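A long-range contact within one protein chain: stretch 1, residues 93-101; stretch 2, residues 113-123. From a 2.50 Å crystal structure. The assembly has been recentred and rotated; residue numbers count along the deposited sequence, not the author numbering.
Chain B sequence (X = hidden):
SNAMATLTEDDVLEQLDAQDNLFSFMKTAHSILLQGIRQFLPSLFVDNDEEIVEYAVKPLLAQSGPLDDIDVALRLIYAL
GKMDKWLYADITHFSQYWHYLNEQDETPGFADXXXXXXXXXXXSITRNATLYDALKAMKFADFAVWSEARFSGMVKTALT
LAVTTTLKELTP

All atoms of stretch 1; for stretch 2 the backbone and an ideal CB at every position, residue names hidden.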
# COMPACT_ATOMS: atom_id res chain seq x y z
N HIS B 93 -16.72 3.26 -8.44
CA HIS B 93 -18.17 3.33 -8.31
C HIS B 93 -18.78 2.02 -7.85
O HIS B 93 -19.64 2.03 -6.98
CB HIS B 93 -18.85 3.86 -9.57
CG HIS B 93 -18.64 5.33 -9.80
ND1 HIS B 93 -18.59 6.25 -8.77
CD2 HIS B 93 -18.46 6.04 -10.94
CE1 HIS B 93 -18.40 7.46 -9.27
NE2 HIS B 93 -18.33 7.36 -10.58
N PHE B 94 -18.33 0.90 -8.39
CA PHE B 94 -18.85 -0.40 -7.93
C PHE B 94 -18.53 -0.60 -6.46
O PHE B 94 -19.28 -1.26 -5.75
CB PHE B 94 -18.28 -1.59 -8.72
CG PHE B 94 -19.14 -2.02 -9.89
CD1 PHE B 94 -19.08 -1.33 -11.11
CD2 PHE B 94 -19.97 -3.12 -9.78
CE1 PHE B 94 -19.84 -1.70 -12.16
CE2 PHE B 94 -20.74 -3.52 -10.86
CZ PHE B 94 -20.67 -2.81 -12.05
N SER B 95 -17.42 -0.02 -6.00
CA SER B 95 -17.01 -0.25 -4.61
C SER B 95 -17.80 0.65 -3.67
O SER B 95 -18.31 0.21 -2.63
CB SER B 95 -15.50 -0.05 -4.42
OG SER B 95 -15.12 -0.50 -3.12
N GLN B 96 -17.91 1.91 -4.05
CA GLN B 96 -18.73 2.83 -3.29
C GLN B 96 -20.18 2.37 -3.12
O GLN B 96 -20.73 2.45 -2.02
CB GLN B 96 -18.68 4.20 -3.93
CG GLN B 96 -17.26 4.71 -4.14
CD GLN B 96 -17.26 6.14 -4.63
OE1 GLN B 96 -18.11 6.51 -5.46
NE2 GLN B 96 -16.34 6.96 -4.12
N TYR B 97 -20.78 1.84 -4.19
CA TYR B 97 -22.14 1.30 -4.14
C TYR B 97 -22.30 -0.01 -3.31
O TYR B 97 -23.31 -0.17 -2.61
CB TYR B 97 -22.72 1.15 -5.56
CG TYR B 97 -24.23 1.04 -5.62
CD1 TYR B 97 -24.86 0.39 -6.68
CD2 TYR B 97 -25.03 1.56 -4.60
CE1 TYR B 97 -26.25 0.27 -6.74
CE2 TYR B 97 -26.41 1.46 -4.65
CZ TYR B 97 -27.03 0.82 -5.73
OH TYR B 97 -28.41 0.72 -5.78
N TRP B 98 -21.33 -0.92 -3.39
CA TRP B 98 -21.38 -2.12 -2.53
C TRP B 98 -21.33 -1.69 -1.06
O TRP B 98 -22.09 -2.20 -0.23
CB TRP B 98 -20.28 -3.14 -2.86
CG TRP B 98 -20.04 -4.12 -1.72
CD1 TRP B 98 -18.90 -4.25 -0.99
CD2 TRP B 98 -20.98 -5.07 -1.17
NE1 TRP B 98 -19.06 -5.21 -0.01
CE2 TRP B 98 -20.32 -5.73 -0.09
CE3 TRP B 98 -22.31 -5.43 -1.47
CZ2 TRP B 98 -20.94 -6.73 0.67
CZ3 TRP B 98 -22.93 -6.43 -0.70
CH2 TRP B 98 -22.25 -7.06 0.36
N HIS B 99 -20.46 -0.72 -0.77
CA HIS B 99 -20.32 -0.18 0.59
C HIS B 99 -21.63 0.40 1.08
O HIS B 99 -22.06 0.11 2.20
CB HIS B 99 -19.30 0.94 0.60
CG HIS B 99 -17.89 0.49 0.71
ND1 HIS B 99 -17.40 -0.18 1.82
CD2 HIS B 99 -16.83 0.67 -0.12
CE1 HIS B 99 -16.11 -0.40 1.66
NE2 HIS B 99 -15.74 0.09 0.49
N TYR B 100 -22.24 1.26 0.26
CA TYR B 100 -23.56 1.75 0.56
C TYR B 100 -24.57 0.61 0.79
O TYR B 100 -25.35 0.66 1.74
CB TYR B 100 -24.05 2.66 -0.57
CG TYR B 100 -25.40 3.24 -0.27
CD1 TYR B 100 -26.58 2.54 -0.57
CD2 TYR B 100 -25.51 4.48 0.34
CE1 TYR B 100 -27.83 3.06 -0.27
CE2 TYR B 100 -26.75 5.03 0.65
CZ TYR B 100 -27.90 4.31 0.35
OH TYR B 100 -29.12 4.86 0.66
N LEU B 101 -24.58 -0.42 -0.05
CA LEU B 101 -25.56 -1.51 0.12
C LEU B 101 -25.28 -2.30 1.40
O LEU B 101 -26.19 -2.66 2.16
CB LEU B 101 -25.57 -2.47 -1.09
CG LEU B 101 -26.06 -1.92 -2.44
CD1 LEU B 101 -25.61 -2.81 -3.56
CD2 LEU B 101 -27.58 -1.70 -2.47
N UNK B 113 -34.51 4.07 -8.68
CA UNK B 113 -33.86 5.35 -9.05
C UNK B 113 -32.37 5.33 -8.69
O UNK B 113 -31.49 5.74 -9.48
CB UNK B 113 -34.55 6.52 -8.35
N UNK B 114 -32.08 4.85 -7.49
CA UNK B 114 -30.71 4.94 -7.01
C UNK B 114 -29.78 4.08 -7.86
O UNK B 114 -28.67 4.51 -8.16
CB UNK B 114 -30.63 4.52 -5.54
N UNK B 115 -30.21 2.90 -8.29
CA UNK B 115 -29.29 2.06 -9.05
C UNK B 115 -29.18 2.52 -10.53
O UNK B 115 -28.15 2.33 -11.21
CB UNK B 115 -29.75 0.60 -8.98
N UNK B 116 -30.24 3.18 -11.00
CA UNK B 116 -30.20 3.80 -12.31
C UNK B 116 -29.17 4.95 -12.23
O UNK B 116 -28.31 5.09 -13.10
CB UNK B 116 -31.58 4.30 -12.73
N UNK B 117 -29.23 5.75 -11.17
CA UNK B 117 -28.21 6.80 -10.98
C UNK B 117 -26.81 6.24 -11.02
O UNK B 117 -25.91 6.83 -11.64
CB UNK B 117 -28.43 7.53 -9.65
N UNK B 118 -26.64 5.07 -10.40
CA UNK B 118 -25.35 4.45 -10.38
C UNK B 118 -24.97 4.03 -11.80
O UNK B 118 -23.85 4.33 -12.25
CB UNK B 118 -25.34 3.26 -9.42
N UNK B 119 -25.90 3.37 -12.53
CA UNK B 119 -25.50 2.89 -13.85
C UNK B 119 -25.27 3.99 -14.90
O UNK B 119 -24.58 3.76 -15.87
CB UNK B 119 -26.57 1.93 -14.37
N UNK B 120 -25.80 5.19 -14.66
CA UNK B 120 -25.55 6.35 -15.51
C UNK B 120 -24.12 6.90 -15.40
O UNK B 120 -23.65 7.57 -16.30
CB UNK B 120 -26.55 7.46 -15.16
N UNK B 121 -23.44 6.59 -14.32
CA UNK B 121 -22.04 6.98 -14.17
C UNK B 121 -21.05 5.83 -14.28
O UNK B 121 -19.92 5.96 -13.83
CB UNK B 121 -21.85 7.67 -12.82
N UNK B 122 -21.49 4.70 -14.85
CA UNK B 122 -20.58 3.60 -15.18
C UNK B 122 -20.28 3.75 -16.66
O UNK B 122 -21.19 3.62 -17.50
CB UNK B 122 -21.18 2.23 -14.85
N UNK B 123 -19.01 4.03 -16.97
CA UNK B 123 -18.58 4.39 -18.33
C UNK B 123 -18.66 3.21 -19.30
O UNK B 123 -18.91 3.39 -20.49
CB UNK B 123 -17.15 4.93 -18.30

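Stretch 1 is helical throughout, and positions 113-120 of stretch 2 form a second helix running nearly antiparallel to it, with 163° between the N-to-C directions and a closest axial approach of 10.9 Å.

Position 113 has helical angles (-50/-45) and nothing of stretch 1 within 5.5 Å of its ideal CB. Stretch 1 sets no requirement here, and many residues would suit. It is Asp 113, which makes no contact across the pair.

At 114 the bond points toward stretch 1, and the ideal CB of 114 lies 4.4 Å from Tyr 97 OH. Two tyrosine rings, Tyr 97 and Tyr 100, offer carbon surface, so a mid-sized apolar residue such as leucine, isoleucine, valine or methionine would fit. The residue is Ile 114, with both chi angles t. Ile 114 CD1 lies 4.0 Å from Tyr 100 CE1 and Ile 114 CG1 4.3 Å from Tyr 97 CE2, so it touches both rings.

The bond at 115 points sideways, yet the ideal CB of 115 is just 3.5 Å from Tyr 97 OH. Such closeness favours a small side chain: alanine, serine, threonine or perhaps valine. Thr 115 occupies it, with CG2 3.0 Å from Tyr 97 OH, a tight approach of methyl to hydroxyl oxygen. Its OG1 is hydrogen-bonded elsewhere in the structure.

Positions 116 and 117 have no stretch 1 atom within 5.5 Å of their ideal CB atoms, and at 116 the bond points away, so stretch 1 leaves both choices free. They are Trp 116 and Asp 117.

At 118 the bond points toward stretch 1, with the ideal CB of 118 4.0 Å from Tyr 97 CD1, and beyond it Phe 94, Tyr 97 and the backbone of His 93 outline a space for a large apolar group; leucine, methionine or an aromatic could use it. Phe 118 (chi1 158°, t) places one ring face over Tyr 97 CD1, which is 3.5 Å from Phe 118 CG. The two rings are oblique, with planes at 40°. Its edge meets the face of Phe 94: Phe 118 CZ is 3.8 Å from Phe 94 CD1, and the planes make 77°. Phe 118 CE2, also at the ring edge, comes within 3.3 Å of His 93 O.

Positions 119 and 120 again find no partner near the ideal CB, so stretch 1 leaves the choice free. They are Ile 119 and Ser 120; Ser 120 OG donates to Trp 116 O at 2.6 Å.

By 121 the backbone has left the helix (-108/18). The bond points toward stretch 1, and the ideal CB of 121 lies 4.2 Å from His 93 NE2, so polar or small residues would suit. Asn 121 is present, but its closest contact uses the backbone: Asn 121 O lies 3.2 Å from His 93 CD2.

At 122 (-99/115) the bond points sideways, and the ideal CB of 122 lies 4.9 Å from Phe 94 CE1, allowing a modest apolar residue. Val 122, at the N-cap position, brings CG2 to 4.2 Å from Phe 94 CE1.

At 123 the bond points sideways with nothing of stretch 1 within 5.5 Å of the ideal CB, so the choice is open; it is Asn 123.

Stretch 2, residues 113-123: DITWDFISNVN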
# COMPACT_ATOMS: atom_id res chain seq x y z
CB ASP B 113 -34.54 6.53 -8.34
CG ASP B 113 -35.86 6.95 -8.98
OD1 ASP B 113 -36.44 7.98 -8.54
OD2 ASP B 113 -36.34 6.29 -9.93
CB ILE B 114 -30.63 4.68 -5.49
CG1 ILE B 114 -29.20 4.70 -5.00
CG2 ILE B 114 -31.33 3.33 -5.14
CD1 ILE B 114 -29.07 5.01 -3.53
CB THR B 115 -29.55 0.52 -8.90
OG1 THR B 115 -29.95 -0.02 -10.16
CG2 THR B 115 -30.58 0.20 -7.85
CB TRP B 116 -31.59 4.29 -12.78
CG TRP B 116 -31.48 5.14 -14.00
CD1 TRP B 116 -31.46 6.52 -14.07
CD2 TRP B 116 -31.25 4.68 -15.33
NE1 TRP B 116 -31.26 6.93 -15.36
CE2 TRP B 116 -31.13 5.82 -16.16
CE3 TRP B 116 -31.14 3.40 -15.91
CZ2 TRP B 116 -30.92 5.72 -17.54
CZ3 TRP B 116 -30.91 3.30 -17.28
CH2 TRP B 116 -30.81 4.46 -18.08
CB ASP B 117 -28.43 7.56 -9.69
CG ASP B 117 -29.60 8.51 -9.77
OD1 ASP B 117 -30.24 8.62 -10.86
OD2 ASP B 117 -29.90 9.15 -8.74
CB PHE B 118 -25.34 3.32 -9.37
CG PHE B 118 -24.29 2.29 -9.59
CD1 PHE B 118 -24.60 1.09 -10.20
CD2 PHE B 118 -22.99 2.49 -9.13
CE1 PHE B 118 -23.64 0.10 -10.37
CE2 PHE B 118 -22.01 1.52 -9.29
CZ PHE B 118 -22.33 0.33 -9.93
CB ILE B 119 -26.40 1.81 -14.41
CG1 ILE B 119 -27.72 2.38 -14.88
CG2 ILE B 119 -26.50 0.59 -13.41
CD1 ILE B 119 -28.72 1.31 -15.19
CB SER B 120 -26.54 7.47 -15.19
OG SER B 120 -27.80 6.89 -14.90
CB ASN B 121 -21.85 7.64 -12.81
CG ASN B 121 -22.64 8.90 -12.69
OD1 ASN B 121 -22.65 9.74 -13.61
ND2 ASN B 121 -23.35 9.05 -11.58
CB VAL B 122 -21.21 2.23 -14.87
CG1 VAL B 122 -20.42 1.06 -15.52
CG2 VAL B 122 -21.42 2.03 -13.36
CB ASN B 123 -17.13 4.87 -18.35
CG ASN B 123 -16.96 6.22 -17.73
OD1 ASN B 123 -17.32 7.24 -18.31
ND2 ASN B 123 -16.37 6.25 -16.56
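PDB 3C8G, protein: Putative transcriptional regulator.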